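Side-chain contacts in protein toll (Drosophila melanogaster, PDB 4LXR), which serves as the cell-surface receptor for the cleaved cytokine spaetzle, switching on Toll signalling in antifungal immunity and in dorsal-ventral patterning of the embryo: residues Thr58-Leu63 against Arg78-Pro83; Leu110-Asn113 against Gln117-Asp120. All blocks are in the same frame, centred on the assembly; numbering follows the deposited sequence.

Both interactions lie near the N-terminal end of the leucine-rich repeat ectodomain, with centres about 12 Å apart, and Leu82 joins them. It sits in the loop of interaction 1, but its CB points away from segment 58-63, and its side chain packs against interaction 2, where Leu82 CB is 3.6 Å from His118 CE1. The backbones meet as well: Leu82 N and Leu110 O, 2.9 Å apart, probably form a hydrogen bond. Segment 78-83 also faces the ligand: Arg78, outside the Tyr60 contact proper, makes a salt bridge to Glu48 of the spaetzle C-106 chain. No other protein chain of the assembly touches interaction 2, which carries an N-linked sugar on Asn113.

Interaction 1 (Thr58-Leu63 against Arg78-Pro83); sequences TDYQQL and RRCMLP
Tyr60 OH donates a short hydrogen bond to Met81 O, at 2.5 Å, and this single phenol carries most of the contact. The hydroxyl lies in the plane of the carbonyl group and on one of the oxygen's lone pairs, with a C=O...OH angle of 137°. Seen from the ring, the acceptor sits at the edge and in the ring plane, a direction that suits a phenolic hydrogen. A tyrosine fits well here because its rigid ring spans the distance between two backbones that approach no closer than 8.5 Å between the CA atoms of Tyr60 and Pro83, and it still delivers a donor at its far end.

Tyr60 belongs to the 3-10 segment 58-61, in which Gln61 N bonds to Thr58 O at 3.1 Å. With CG beside the backbone N and anti to the carbonyl carbon (chi1 -77°), the side chain extends from this segment to the opposing loop. Where it arrives, Cys80 CB packs near the ring plane, 3.3 Å from Tyr60 OH. Pro83 adds its compact ring more loosely, with CB 4.4 Å from Tyr60 CE2. Met81 contributes chiefly its main chain, since the end of its side chain leads away.

Neighbouring parts complete the setting: Ile91 of helix 88-94 touches both Tyr60 and Pro83, while Cys80 SG forms a disulfide with Cys52. The tyrosine thus reaches a loop that is already tied covalently to strand 47-52, the parallel neighbour of strand 74-78 from which the loop leaves. Such a disulfide-linked loop beside the first parallel strands is in keeping with the disulfide-bearing N-terminal cap of a leucine-rich repeat solenoid, as in the Toll-like receptor family.

Interaction 2 (Leu110-Asn113 against Gln117-Asp120); sequences LGMN and QHLD. With NAG (2-acetamido-2-deoxy-beta-D-glucopyranose), chain I.
Met112 starts with CG between the backbone N and the carbonyl carbon (chi1 69°), runs on extended, then bends at chi3 (-72°), which brings its methyl and sulfur to the imidazole of His118. His118 approaches from the opposite direction. Sulfur and methyl both end up at the rim of the ring rather than over a face: Met112 CE is 3.7 Å from His118 CE1, and Met112 SD is 3.8 Å from His118 NE2. The sulfur stands 4.7 Å from the centroid of the His118 ring and 85° off its normal, an edge-on Met-aromatic contact. A long, flexible thioether suits this place, since it can follow the rim of a ring held by other groups. Asn113 O also lies near the ring plane, beyond CE1, at 3.8 Å from His118 CE1, a separate place on the rim from the sulfur.

The imidazole is held by a hydrogen bond from His118 NE2 to Gly84 O. Beyond this contact the side chain of Asn113 leads away to a covalent bond, Asn113 ND2 to NAG C1 at 1.5 Å. Its OD1 accepts from His137 N and also bonds Thr136 OG1, so the amide that carries the sugar is gripped on its oxygen.

Because Gly84 O can only accept, NE2 must bear a hydrogen in that bond. The sulfur, facing the CE1-NE2 bond, may gain a little electrostatic attraction from it; Asn113 O, facing the polarised C-H of CE1 at long range, adds at most a weak one. Van der Waals packing probably does most of the work.

Interaction 1 (Thr58-Leu63 against Arg78-Pro83)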
loop_
_atom_site.group_PDB
_atom_site.type_symbol
_atom_site.label_atom_id
_atom_site.label_comp_id
_atom_site.label_asym_id
_atom_site.label_seq_id
_atom_site.Cartn_x
_atom_site.Cartn_y
_atom_site.Cartn_z
ATOM N N THR A 58 32.098 41.424 12.635
ATOM C CA THR A 58 32.895 41.963 11.533
ATOM C C THR A 58 32.816 41.116 10.246
ATOM O O THR A 58 33.163 41.601 9.169
ATOM C CB THR A 58 34.379 42.156 11.924
ATOM O OG1 THR A 58 35.032 40.883 12.006
ATOM C CG2 THR A 58 34.488 42.865 13.259
ATOM N N ASP A 59 32.374 39.862 10.354
ATOM C CA ASP A 59 32.252 38.998 9.175
ATOM C C ASP A 59 31.261 39.545 8.139
ATOM O O ASP A 59 31.347 39.201 6.958
ATOM C CB ASP A 59 31.851 37.568 9.560
ATOM C CG ASP A 59 32.972 36.799 10.227
ATOM O OD1 ASP A 59 34.134 37.254 10.175
ATOM O OD2 ASP A 59 32.684 35.723 10.795
ATOM N N TYR A 60 30.335 40.402 8.574
ATOM C CA TYR A 60 29.386 41.035 7.649
ATOM C C TYR A 60 30.069 41.838 6.533
ATOM O O TYR A 60 29.433 42.223 5.555
ATOM C CB TYR A 60 28.374 41.909 8.400
ATOM C CG TYR A 60 27.288 41.117 9.094
ATOM C CD1 TYR A 60 26.401 40.331 8.364
ATOM C CD2 TYR A 60 27.138 41.163 10.481
ATOM C CE1 TYR A 60 25.407 39.601 8.995
ATOM C CE2 TYR A 60 26.143 40.445 11.116
ATOM C CZ TYR A 60 25.279 39.664 10.367
ATOM O OH TYR A 60 24.292 38.941 10.996
ATOM N N GLN A 61 31.367 42.074 6.696
ATOM C CA GLN A 61 32.203 42.728 5.698
ATOM C C GLN A 61 32.303 41.877 4.432
ATOM O O GLN A 61 32.607 42.383 3.349
ATOM C CB GLN A 61 33.599 42.921 6.281
ATOM C CG GLN A 61 34.464 43.951 5.593
ATOM C CD GLN A 61 35.787 44.149 6.318
ATOM O OE1 GLN A 61 36.102 43.414 7.258
ATOM N NE2 GLN A 61 36.563 45.146 5.892
ATOM N N GLN A 62 32.057 40.579 4.568
ATOM C CA GLN A 62 32.189 39.679 3.427
ATOM C C GLN A 62 30.875 39.518 2.671
ATOM O O GLN A 62 30.735 38.606 1.863
ATOM C CB GLN A 62 32.723 38.316 3.870
ATOM C CG GLN A 62 34.069 38.393 4.555
ATOM C CD GLN A 62 34.397 37.147 5.352
ATOM O OE1 GLN A 62 34.238 36.027 4.869
ATOM N NE2 GLN A 62 34.862 37.336 6.583
ATOM N N LEU A 63 29.910 40.393 2.950
ATOM C CA LEU A 63 28.640 40.395 2.228
ATOM C C LEU A 63 28.959 40.776 0.789
ATOM O O LEU A 63 29.922 41.489 0.552
ATOM C CB LEU A 63 27.706 41.450 2.821
ATOM C CG LEU A 63 26.389 41.180 3.563
ATOM C CD1 LEU A 63 26.169 39.737 4.000
ATOM C CD2 LEU A 63 26.298 42.141 4.757
ATOM N N ARG A 78 19.151 33.249 8.628
ATOM C CA ARG A 78 19.349 32.043 9.412
ATOM C C ARG A 78 20.777 31.934 9.928
ATOM O O ARG A 78 21.743 32.020 9.149
ATOM C CB ARG A 78 19.027 30.796 8.564
ATOM C CG ARG A 78 17.538 30.600 8.316
ATOM C CD ARG A 78 17.246 29.415 7.382
ATOM N NE ARG A 78 17.542 28.116 7.979
ATOM C CZ ARG A 78 17.583 26.973 7.292
ATOM N NH1 ARG A 78 17.337 26.978 5.988
ATOM N NH2 ARG A 78 17.863 25.828 7.904
ATOM N N ARG A 79 20.898 31.708 11.236
ATOM C CA ARG A 79 22.193 31.507 11.909
ATOM C C ARG A 79 23.066 32.766 11.893
ATOM O O ARG A 79 24.289 32.701 12.073
ATOM C CB ARG A 79 22.956 30.303 11.316
ATOM C CG ARG A 79 22.064 29.110 11.007
ATOM C CD ARG A 79 22.844 27.919 10.478
ATOM N NE ARG A 79 23.289 27.046 11.559
ATOM C CZ ARG A 79 23.400 25.721 11.458
ATOM N NH1 ARG A 79 23.814 25.007 12.499
ATOM N NH2 ARG A 79 23.096 25.108 10.318
ATOM N N CYS A 80 22.434 33.917 11.699
ATOM C CA CYS A 80 23.183 35.172 11.649
ATOM C C CYS A 80 23.329 35.767 13.038
ATOM O O CYS A 80 22.537 35.467 13.934
ATOM C CB CYS A 80 22.511 36.171 10.690
ATOM S SG CYS A 80 22.359 35.508 8.968
ATOM N N MET A 81 24.355 36.592 13.223
ATOM C CA MET A 81 24.542 37.288 14.493
ATOM C C MET A 81 23.780 38.588 14.466
ATOM O O MET A 81 23.709 39.252 13.423
ATOM C CB MET A 81 26.031 37.560 14.752
ATOM C CG MET A 81 26.826 36.272 14.799
ATOM S SD MET A 81 28.564 36.509 15.077
ATOM C CE MET A 81 28.555 37.122 16.764
ATOM N N LEU A 82 23.191 38.942 15.604
ATOM C CA LEU A 82 22.604 40.263 15.756
ATOM C C LEU A 82 23.716 41.289 15.589
ATOM O O LEU A 82 24.785 41.179 16.210
ATOM C CB LEU A 82 21.891 40.400 17.104
ATOM C CG LEU A 82 20.635 39.523 17.145
ATOM C CD1 LEU A 82 20.074 39.393 18.579
ATOM C CD2 LEU A 82 19.583 40.065 16.173
ATOM N N PRO A 83 23.471 42.292 14.737
ATOM C CA PRO A 83 24.526 43.185 14.251
ATOM C C PRO A 83 24.907 44.311 15.220
ATOM O O PRO A 83 24.987 45.470 14.811
ATOM C CB PRO A 83 23.913 43.756 12.971
ATOM C CG PRO A 83 22.464 43.741 13.216
ATOM C CD PRO A 83 22.186 42.535 14.060
#

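Interaction 2 (Leu110-Asn113 against Gln117-Asp120)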
loop_
_atom_site.group_PDB
_atom_site.type_symbol
_atom_site.label_atom_id
_atom_site.label_comp_id
_atom_site.label_asym_id
_atom_site.label_seq_id
_atom_site.Cartn_x
_atom_site.Cartn_y
_atom_site.Cartn_z
ATOM N N LEU A 110 23.630 34.301 18.210
ATOM C CA LEU A 110 23.164 35.683 18.365
ATOM C C LEU A 110 24.292 36.685 18.647
ATOM O O LEU A 110 24.361 37.737 18.017
ATOM C CB LEU A 110 22.105 35.773 19.472
ATOM C CG LEU A 110 20.813 34.967 19.280
ATOM C CD1 LEU A 110 19.906 35.055 20.515
ATOM C CD2 LEU A 110 20.059 35.392 18.007
ATOM N N GLY A 111 25.166 36.357 19.595
ATOM C CA GLY A 111 26.261 37.240 19.975
ATOM C C GLY A 111 25.858 38.240 21.045
ATOM O O GLY A 111 26.723 38.820 21.687
ATOM N N MET A 112 24.546 38.405 21.240
ATOM C CA MET A 112 23.953 39.385 22.152
ATOM C C MET A 112 22.438 39.128 22.233
ATOM O O MET A 112 21.897 38.282 21.506
ATOM C CB MET A 112 24.199 40.809 21.636
ATOM C CG MET A 112 23.423 41.138 20.346
ATOM S SD MET A 112 23.858 42.724 19.570
ATOM C CE MET A 112 23.114 43.917 20.724
ATOM N N ASN A 113 21.760 39.843 23.124
ATOM C CA ASN A 113 20.287 39.852 23.178
ATOM C C ASN A 113 19.723 40.766 22.088
ATOM O O ASN A 113 20.358 41.749 21.707
ATOM C CB ASN A 113 19.812 40.357 24.557
ATOM C CG ASN A 113 20.157 39.396 25.703
ATOM O OD1 ASN A 113 19.943 38.189 25.590
ATOM N ND2 ASN A 113 20.687 39.935 26.810
ATOM N N GLN A 117 16.456 48.704 18.914
ATOM C CA GLN A 117 17.252 49.264 17.816
ATOM C C GLN A 117 17.362 48.341 16.586
ATOM O O GLN A 117 17.380 48.806 15.445
ATOM C CB GLN A 117 18.651 49.643 18.307
ATOM C CG GLN A 117 19.506 50.311 17.233
ATOM C CD GLN A 117 20.851 50.780 17.759
ATOM O OE1 GLN A 117 21.400 51.784 17.296
ATOM N NE2 GLN A 117 21.390 50.051 18.727
ATOM N N HIS A 118 17.404 47.034 16.812
ATOM C CA HIS A 118 17.531 46.089 15.699
ATOM C C HIS A 118 16.398 46.209 14.685
ATOM O O HIS A 118 16.558 45.841 13.514
ATOM C CB HIS A 118 17.660 44.658 16.223
ATOM C CG HIS A 118 18.967 44.391 16.900
ATOM N ND1 HIS A 118 19.100 43.509 17.950
ATOM C CD2 HIS A 118 20.203 44.905 16.681
ATOM C CE1 HIS A 118 20.365 43.472 18.333
ATOM N NE2 HIS A 118 21.055 44.310 17.582
ATOM N N LEU A 119 15.265 46.762 15.107
ATOM C CA LEU A 119 14.128 46.877 14.198
ATOM C C LEU A 119 13.884 48.296 13.693
ATOM O O LEU A 119 12.876 48.539 13.033
ATOM C CB LEU A 119 12.850 46.302 14.833
ATOM C CG LEU A 119 12.800 44.787 15.071
ATOM C CD1 LEU A 119 11.532 44.432 15.821
ATOM C CD2 LEU A 119 12.865 43.994 13.737
ATOM N N ASP A 120 14.794 49.230 13.999
ATOM C CA ASP A 120 14.720 50.579 13.428
ATOM C C ASP A 120 14.549 50.504 11.897
ATOM O O ASP A 120 15.163 49.651 11.244
ATOM C CB ASP A 120 15.981 51.389 13.752
ATOM C CG ASP A 120 16.048 51.849 15.222
ATOM O OD1 ASP A 120 15.072 51.670 15.988
ATOM O OD2 ASP A 120 17.095 52.413 15.608
HETATM C C1 NAG I . 20.424 39.155 28.009
HETATM C C2 NAG I . 21.891 38.835 28.331
HETATM C C3 NAG I . 22.026 38.220 29.733
HETATM C C4 NAG I . 21.263 39.020 30.785
HETATM C C5 NAG I . 19.833 39.271 30.330
HETATM C C6 NAG I . 19.053 40.141 31.292
HETATM C C7 NAG I . 23.470 38.211 26.546
HETATM C C8 NAG I . 24.109 39.553 26.759
HETATM N N2 NAG I . 22.427 37.925 27.332
HETATM O O3 NAG I . 23.404 38.162 30.086
HETATM O O4 NAG I . 21.225 38.297 32.011
HETATM O O5 NAG I . 19.855 39.948 29.066
HETATM O O6 NAG I . 18.765 41.426 30.751
HETATM O O7 NAG I . 23.882 37.417 25.704
#